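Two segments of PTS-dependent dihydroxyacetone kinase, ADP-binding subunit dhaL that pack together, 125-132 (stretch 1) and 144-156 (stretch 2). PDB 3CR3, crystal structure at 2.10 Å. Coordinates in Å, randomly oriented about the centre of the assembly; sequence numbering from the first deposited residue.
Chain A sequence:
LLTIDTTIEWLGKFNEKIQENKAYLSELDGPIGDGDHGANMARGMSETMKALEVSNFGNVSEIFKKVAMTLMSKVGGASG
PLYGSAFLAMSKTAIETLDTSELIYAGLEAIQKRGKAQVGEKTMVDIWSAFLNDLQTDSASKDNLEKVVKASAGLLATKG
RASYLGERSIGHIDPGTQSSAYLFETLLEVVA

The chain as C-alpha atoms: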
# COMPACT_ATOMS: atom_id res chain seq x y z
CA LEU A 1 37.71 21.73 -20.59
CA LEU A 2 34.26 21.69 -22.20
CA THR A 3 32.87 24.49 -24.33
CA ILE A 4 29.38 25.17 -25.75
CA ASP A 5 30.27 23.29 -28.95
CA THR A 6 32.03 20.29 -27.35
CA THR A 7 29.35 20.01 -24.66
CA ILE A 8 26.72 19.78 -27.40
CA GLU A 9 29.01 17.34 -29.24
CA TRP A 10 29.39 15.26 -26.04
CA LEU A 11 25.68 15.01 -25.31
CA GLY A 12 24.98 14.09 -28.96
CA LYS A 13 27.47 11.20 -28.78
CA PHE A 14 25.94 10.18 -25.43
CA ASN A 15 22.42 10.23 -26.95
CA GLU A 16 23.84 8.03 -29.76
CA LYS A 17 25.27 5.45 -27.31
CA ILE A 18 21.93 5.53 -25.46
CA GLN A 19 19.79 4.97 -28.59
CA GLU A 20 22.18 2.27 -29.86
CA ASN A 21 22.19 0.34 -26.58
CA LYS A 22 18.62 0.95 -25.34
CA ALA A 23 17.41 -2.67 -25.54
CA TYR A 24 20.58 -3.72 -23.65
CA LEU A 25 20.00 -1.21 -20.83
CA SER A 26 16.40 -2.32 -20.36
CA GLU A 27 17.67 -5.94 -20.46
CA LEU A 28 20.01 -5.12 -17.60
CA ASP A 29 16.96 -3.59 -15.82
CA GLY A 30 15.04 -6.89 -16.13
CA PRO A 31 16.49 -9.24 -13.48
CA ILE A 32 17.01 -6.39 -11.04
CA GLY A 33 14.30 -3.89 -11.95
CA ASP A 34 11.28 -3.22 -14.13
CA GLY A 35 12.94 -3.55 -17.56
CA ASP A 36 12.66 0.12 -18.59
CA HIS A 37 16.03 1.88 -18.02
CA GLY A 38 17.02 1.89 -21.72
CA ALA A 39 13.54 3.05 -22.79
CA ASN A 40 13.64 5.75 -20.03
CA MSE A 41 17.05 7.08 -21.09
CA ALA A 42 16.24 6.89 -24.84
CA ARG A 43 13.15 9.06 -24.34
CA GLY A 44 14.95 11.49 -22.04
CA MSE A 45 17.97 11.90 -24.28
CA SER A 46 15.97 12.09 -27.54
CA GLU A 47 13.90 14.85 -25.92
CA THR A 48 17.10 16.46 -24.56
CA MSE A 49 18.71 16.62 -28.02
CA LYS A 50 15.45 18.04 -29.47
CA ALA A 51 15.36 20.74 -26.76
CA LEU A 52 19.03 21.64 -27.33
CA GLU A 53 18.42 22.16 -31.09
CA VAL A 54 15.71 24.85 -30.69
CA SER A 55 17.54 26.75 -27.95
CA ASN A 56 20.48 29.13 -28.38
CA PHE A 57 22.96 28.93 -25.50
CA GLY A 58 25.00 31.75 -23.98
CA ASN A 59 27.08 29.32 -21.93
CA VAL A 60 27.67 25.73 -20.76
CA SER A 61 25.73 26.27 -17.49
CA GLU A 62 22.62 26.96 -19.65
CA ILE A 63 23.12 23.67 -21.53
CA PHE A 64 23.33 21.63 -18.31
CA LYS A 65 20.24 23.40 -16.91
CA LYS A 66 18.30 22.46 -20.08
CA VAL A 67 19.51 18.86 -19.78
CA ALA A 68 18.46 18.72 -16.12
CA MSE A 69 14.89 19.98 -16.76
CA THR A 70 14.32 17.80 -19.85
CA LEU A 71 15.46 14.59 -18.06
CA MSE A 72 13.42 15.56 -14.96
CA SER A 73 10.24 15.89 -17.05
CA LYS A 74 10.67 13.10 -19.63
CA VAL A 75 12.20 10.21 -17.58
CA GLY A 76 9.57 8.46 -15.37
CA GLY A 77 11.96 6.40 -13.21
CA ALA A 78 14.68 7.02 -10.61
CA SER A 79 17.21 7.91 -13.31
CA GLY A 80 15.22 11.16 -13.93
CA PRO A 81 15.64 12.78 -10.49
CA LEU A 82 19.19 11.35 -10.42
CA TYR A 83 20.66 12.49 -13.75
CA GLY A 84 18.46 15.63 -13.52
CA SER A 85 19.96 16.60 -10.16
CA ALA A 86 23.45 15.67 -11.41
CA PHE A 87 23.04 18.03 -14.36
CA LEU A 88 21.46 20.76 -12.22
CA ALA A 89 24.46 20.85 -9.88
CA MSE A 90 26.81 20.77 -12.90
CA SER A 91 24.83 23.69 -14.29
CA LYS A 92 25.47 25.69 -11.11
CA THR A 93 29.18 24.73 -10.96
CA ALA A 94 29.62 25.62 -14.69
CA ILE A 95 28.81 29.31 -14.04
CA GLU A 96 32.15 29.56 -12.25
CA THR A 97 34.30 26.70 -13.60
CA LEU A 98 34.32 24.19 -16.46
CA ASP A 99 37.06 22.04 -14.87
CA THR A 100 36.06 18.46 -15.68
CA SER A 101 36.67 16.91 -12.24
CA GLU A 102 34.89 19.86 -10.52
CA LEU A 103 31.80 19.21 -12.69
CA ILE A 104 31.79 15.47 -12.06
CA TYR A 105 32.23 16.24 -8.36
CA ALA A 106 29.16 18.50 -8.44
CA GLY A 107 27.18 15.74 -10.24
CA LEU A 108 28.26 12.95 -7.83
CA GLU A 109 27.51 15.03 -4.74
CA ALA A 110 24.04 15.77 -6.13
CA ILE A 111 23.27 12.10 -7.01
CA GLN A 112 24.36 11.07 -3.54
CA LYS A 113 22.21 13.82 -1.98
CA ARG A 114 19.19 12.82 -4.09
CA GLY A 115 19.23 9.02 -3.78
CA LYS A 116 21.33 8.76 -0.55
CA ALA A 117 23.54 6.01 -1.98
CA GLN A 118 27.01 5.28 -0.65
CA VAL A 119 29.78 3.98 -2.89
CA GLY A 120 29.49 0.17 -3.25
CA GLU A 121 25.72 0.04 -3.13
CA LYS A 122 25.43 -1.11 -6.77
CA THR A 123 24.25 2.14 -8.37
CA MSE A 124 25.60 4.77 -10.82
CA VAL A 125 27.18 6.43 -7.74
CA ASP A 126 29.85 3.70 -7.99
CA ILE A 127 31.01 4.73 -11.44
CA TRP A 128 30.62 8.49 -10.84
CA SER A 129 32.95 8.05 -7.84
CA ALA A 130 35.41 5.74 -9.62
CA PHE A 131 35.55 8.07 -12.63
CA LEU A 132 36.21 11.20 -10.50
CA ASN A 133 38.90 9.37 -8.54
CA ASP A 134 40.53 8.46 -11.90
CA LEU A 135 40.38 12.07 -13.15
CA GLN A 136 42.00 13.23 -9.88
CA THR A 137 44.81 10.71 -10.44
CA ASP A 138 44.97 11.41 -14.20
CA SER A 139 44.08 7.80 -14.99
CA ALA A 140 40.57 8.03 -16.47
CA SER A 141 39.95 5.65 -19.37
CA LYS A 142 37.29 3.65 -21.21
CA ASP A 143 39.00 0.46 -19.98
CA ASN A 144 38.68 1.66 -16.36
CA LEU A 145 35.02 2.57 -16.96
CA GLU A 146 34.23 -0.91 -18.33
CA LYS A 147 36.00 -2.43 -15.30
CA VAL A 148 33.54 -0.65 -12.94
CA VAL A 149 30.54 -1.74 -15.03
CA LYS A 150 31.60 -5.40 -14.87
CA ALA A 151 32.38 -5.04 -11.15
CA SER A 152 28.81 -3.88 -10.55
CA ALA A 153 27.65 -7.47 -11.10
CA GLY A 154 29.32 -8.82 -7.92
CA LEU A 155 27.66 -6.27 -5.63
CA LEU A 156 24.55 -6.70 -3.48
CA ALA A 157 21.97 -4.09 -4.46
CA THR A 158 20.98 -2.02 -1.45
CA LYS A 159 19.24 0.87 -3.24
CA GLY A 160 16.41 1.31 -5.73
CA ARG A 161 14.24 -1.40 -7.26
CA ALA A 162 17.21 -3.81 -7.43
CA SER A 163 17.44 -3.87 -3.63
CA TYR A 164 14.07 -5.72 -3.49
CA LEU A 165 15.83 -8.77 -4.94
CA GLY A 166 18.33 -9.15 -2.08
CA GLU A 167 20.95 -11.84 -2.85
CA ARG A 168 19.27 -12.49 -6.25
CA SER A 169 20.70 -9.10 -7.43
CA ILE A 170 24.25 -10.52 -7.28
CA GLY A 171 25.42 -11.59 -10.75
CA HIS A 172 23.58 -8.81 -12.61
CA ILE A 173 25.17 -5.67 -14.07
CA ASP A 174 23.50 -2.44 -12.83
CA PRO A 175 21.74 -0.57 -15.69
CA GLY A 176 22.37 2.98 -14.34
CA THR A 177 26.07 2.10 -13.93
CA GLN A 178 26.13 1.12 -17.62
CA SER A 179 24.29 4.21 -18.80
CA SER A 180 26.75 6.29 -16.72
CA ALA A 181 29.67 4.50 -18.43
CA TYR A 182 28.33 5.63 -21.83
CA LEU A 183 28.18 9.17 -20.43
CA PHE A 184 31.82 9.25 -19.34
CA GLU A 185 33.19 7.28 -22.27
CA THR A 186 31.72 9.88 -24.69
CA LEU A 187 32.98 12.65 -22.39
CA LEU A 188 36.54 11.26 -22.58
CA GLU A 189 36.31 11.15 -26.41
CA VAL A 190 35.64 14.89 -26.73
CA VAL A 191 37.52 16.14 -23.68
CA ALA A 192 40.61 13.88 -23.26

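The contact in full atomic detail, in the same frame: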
# COMPACT_ATOMS: atom_id res chain seq x y z
N VAL A 125 26.26 5.81 -8.71
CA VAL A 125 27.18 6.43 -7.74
C VAL A 125 28.57 5.77 -7.78
O VAL A 125 29.60 6.44 -7.68
CB VAL A 125 26.58 6.38 -6.30
CG1 VAL A 125 27.64 6.68 -5.24
CG2 VAL A 125 25.42 7.37 -6.16
N ASP A 126 28.59 4.46 -7.99
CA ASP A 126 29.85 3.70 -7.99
C ASP A 126 30.77 4.13 -9.12
O ASP A 126 31.97 4.27 -8.94
CB ASP A 126 29.57 2.21 -8.08
CG ASP A 126 28.64 1.73 -7.00
OD1 ASP A 126 28.55 2.40 -5.94
OD2 ASP A 126 27.99 0.68 -7.20
N ILE A 127 30.20 4.36 -10.30
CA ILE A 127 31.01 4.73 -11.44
C ILE A 127 31.32 6.23 -11.44
O ILE A 127 32.42 6.63 -11.85
CB ILE A 127 30.44 4.18 -12.79
CG1 ILE A 127 31.49 4.29 -13.92
CG2 ILE A 127 29.15 4.86 -13.16
CD1 ILE A 127 31.27 3.31 -15.08
N TRP A 128 30.38 7.05 -10.97
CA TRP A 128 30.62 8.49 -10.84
C TRP A 128 31.82 8.71 -9.93
O TRP A 128 32.73 9.48 -10.26
CB TRP A 128 29.38 9.25 -10.33
CG TRP A 128 28.38 9.58 -11.42
CD1 TRP A 128 27.49 8.72 -12.02
CD2 TRP A 128 28.16 10.86 -12.03
NE1 TRP A 128 26.75 9.39 -12.99
CE2 TRP A 128 27.15 10.70 -13.01
CE3 TRP A 128 28.74 12.12 -11.86
CZ2 TRP A 128 26.69 11.77 -13.79
CZ3 TRP A 128 28.30 13.17 -12.65
CH2 TRP A 128 27.29 12.98 -13.60
N SER A 129 31.85 7.98 -8.82
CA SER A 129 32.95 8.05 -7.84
C SER A 129 34.26 7.53 -8.41
O SER A 129 35.30 8.18 -8.28
CB SER A 129 32.61 7.29 -6.57
OG SER A 129 33.67 7.38 -5.63
N ALA A 130 34.21 6.34 -9.02
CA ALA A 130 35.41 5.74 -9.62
C ALA A 130 35.99 6.62 -10.73
O ALA A 130 37.22 6.77 -10.85
CB ALA A 130 35.10 4.31 -10.15
N PHE A 131 35.11 7.22 -11.52
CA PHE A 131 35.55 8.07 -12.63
C PHE A 131 36.21 9.36 -12.14
O PHE A 131 37.27 9.76 -12.66
CB PHE A 131 34.36 8.38 -13.55
CG PHE A 131 34.68 9.28 -14.70
CD1 PHE A 131 35.60 8.89 -15.68
CD2 PHE A 131 34.01 10.50 -14.85
CE1 PHE A 131 35.88 9.71 -16.78
CE2 PHE A 131 34.27 11.33 -15.94
CZ PHE A 131 35.20 10.94 -16.91
N LEU A 132 35.61 10.01 -11.14
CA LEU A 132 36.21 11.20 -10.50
C LEU A 132 37.57 10.89 -9.89
O LEU A 132 38.53 11.63 -10.08
CB LEU A 132 35.28 11.77 -9.42
CG LEU A 132 35.81 12.93 -8.56
CD1 LEU A 132 36.00 14.20 -9.41
CD2 LEU A 132 34.87 13.19 -7.41
N ASN A 144 39.00 1.53 -17.78
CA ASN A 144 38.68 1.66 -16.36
C ASN A 144 37.18 1.80 -16.11
O ASN A 144 36.67 1.27 -15.14
CB ASN A 144 39.48 2.79 -15.70
CG ASN A 144 40.95 2.43 -15.49
OD1 ASN A 144 41.39 1.35 -15.88
ND2 ASN A 144 41.71 3.34 -14.89
N LEU A 145 36.49 2.50 -17.01
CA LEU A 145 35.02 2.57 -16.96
C LEU A 145 34.36 1.18 -17.08
O LEU A 145 33.53 0.80 -16.24
CB LEU A 145 34.48 3.53 -18.04
CG LEU A 145 34.73 5.02 -17.76
CD1 LEU A 145 34.33 5.87 -18.96
CD2 LEU A 145 33.98 5.47 -16.51
N GLU A 146 34.76 0.43 -18.11
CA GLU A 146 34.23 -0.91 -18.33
C GLU A 146 34.50 -1.84 -17.14
O GLU A 146 33.66 -2.67 -16.80
CB GLU A 146 34.76 -1.49 -19.65
CG GLU A 146 34.29 -2.91 -19.98
CD GLU A 146 32.76 -3.03 -20.07
OE1 GLU A 146 32.07 -1.99 -20.22
OE2 GLU A 146 32.27 -4.17 -19.98
N LYS A 147 35.67 -1.69 -16.52
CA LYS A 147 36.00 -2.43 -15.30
C LYS A 147 34.94 -2.22 -14.20
O LYS A 147 34.49 -3.18 -13.59
CB LYS A 147 37.41 -2.03 -14.81
CG LYS A 147 37.87 -2.71 -13.53
CD LYS A 147 39.31 -2.30 -13.12
CE LYS A 147 39.35 -1.00 -12.29
NZ LYS A 147 40.68 -0.28 -12.37
N VAL A 148 34.56 -0.97 -13.95
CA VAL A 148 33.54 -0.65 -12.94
C VAL A 148 32.16 -1.23 -13.28
O VAL A 148 31.45 -1.73 -12.40
CB VAL A 148 33.44 0.88 -12.68
CG1 VAL A 148 32.37 1.19 -11.59
CG2 VAL A 148 34.79 1.43 -12.26
N VAL A 149 31.79 -1.16 -14.56
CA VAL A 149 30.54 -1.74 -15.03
C VAL A 149 30.48 -3.25 -14.75
O VAL A 149 29.50 -3.76 -14.22
CB VAL A 149 30.35 -1.49 -16.56
CG1 VAL A 149 29.14 -2.28 -17.10
CG2 VAL A 149 30.23 -0.00 -16.85
N LYS A 150 31.54 -3.96 -15.11
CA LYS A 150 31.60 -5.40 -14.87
C LYS A 150 31.59 -5.70 -13.37
O LYS A 150 30.94 -6.65 -12.94
CB LYS A 150 32.83 -6.02 -15.52
CG LYS A 150 32.70 -6.26 -17.00
CD LYS A 150 33.85 -7.09 -17.50
CE LYS A 150 33.70 -7.40 -18.99
NZ LYS A 150 32.69 -8.49 -19.24
N ALA A 151 32.30 -4.87 -12.60
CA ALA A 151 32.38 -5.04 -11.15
C ALA A 151 31.04 -4.84 -10.48
O ALA A 151 30.80 -5.38 -9.38
CB ALA A 151 33.44 -4.09 -10.55
N SER A 152 30.14 -4.09 -11.13
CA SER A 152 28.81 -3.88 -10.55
C SER A 152 28.05 -5.18 -10.34
O SER A 152 27.22 -5.27 -9.44
CB SER A 152 27.98 -2.85 -11.34
OG SER A 152 27.34 -3.44 -12.46
N ALA A 153 28.35 -6.18 -11.16
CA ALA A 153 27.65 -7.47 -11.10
C ALA A 153 27.80 -8.14 -9.73
O ALA A 153 26.82 -8.65 -9.16
CB ALA A 153 28.13 -8.40 -12.22
N GLY A 154 29.02 -8.12 -9.18
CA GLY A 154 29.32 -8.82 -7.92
C GLY A 154 28.69 -8.23 -6.67
O GLY A 154 28.67 -8.86 -5.63
N LEU A 155 28.18 -7.00 -6.78
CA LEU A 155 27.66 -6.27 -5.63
C LEU A 155 26.23 -6.66 -5.29
O LEU A 155 25.42 -6.96 -6.19
CB LEU A 155 27.72 -4.75 -5.90
CG LEU A 155 29.09 -4.08 -6.10
CD1 LEU A 155 28.92 -2.70 -6.69
CD2 LEU A 155 29.86 -3.98 -4.77
N LEU A 156 25.92 -6.65 -3.99
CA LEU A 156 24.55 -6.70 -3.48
C LEU A 156 23.89 -5.34 -3.67
O LEU A 156 24.43 -4.32 -3.25
CB LEU A 156 24.51 -7.07 -1.99
CG LEU A 156 23.15 -7.19 -1.30
CD1 LEU A 156 22.45 -8.48 -1.69
CD2 LEU A 156 23.27 -7.09 0.20

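This is a small, mainly apolar contact, chiefly between two helices, in which two nearly antiparallel helices meet through packed apolar side chains without a single hydrogen bond between them. The helix of 125-132 and that of 144-151 run at 151° to each other, their axes approach to 9.8 Å, and 343 Å² of surface is buried, counting both sides.

The register is set by two pairs one helical turn apart. Ile127 CA lies 6.1 Å from Val148 CA, and Phe131 CA lies 7.0 Å from Leu145 CA; as the numbers rise on one helix they fall on the other.

Ile127 gives up the most surface on its helix and touches three residues of the other. Its CB packs 3.8 Å from Val148 CG1, while its CD1, carried outward by a t,t rotamer, reaches 3.7 Å from Leu145 CD2, 3.9 Å from Val149 CG2 and 3.6 Å from the backbone Leu145 O. That oxygen already accepts the helical bond from Val149 N, so a methyl can rest against it without depriving it of a partner.

Val148 is the counterpart. Its CA-to-CB bond points toward the first helix; Val148 CG1 lies nearest Ile127, and Val148 CG2 is 3.6 Å from Ala130 CB. A beta-branched residue suits this position because it offers two methyls close to the backbone, and alanine suits the site opposite because its short side chain lets CG2 come in close. Ala130 follows Ile127 by three residues, so both lie on the same side of their helix, and Val148 touches both.

Leu145 works differently. Its CA-to-CB bond points sideways, but the m,t rotamer brings its end nearer, and CD2 serves both Ile127 and Phe131, lying 3.9 Å from Phe131 CD1 in an oblique approach to the ring. Length is what this place uses: the branch sits far enough out to bridge residues a turn apart.

At the other end the apolar rule is relaxed. The CA-to-CB bond of Leu155, beyond the regular helix, points toward the first stretch, and Leu155 CD1 comes 3.5 Å from Asp126 OD2. This is packing against a buried acid whose oxygens find their hydrogen bonds outside this contact. Ser152 OG turns back to its own backbone, donating to Val149 O at 2.8 Å.

The remaining pattern is amphipathic: Glu146 points away, and the exposed Lys147 and Lys150 take no part, leaving the contact to isoleucine, valine, leucine, alanine and one phenylalanine, with a single acid, Asp126, at the margin.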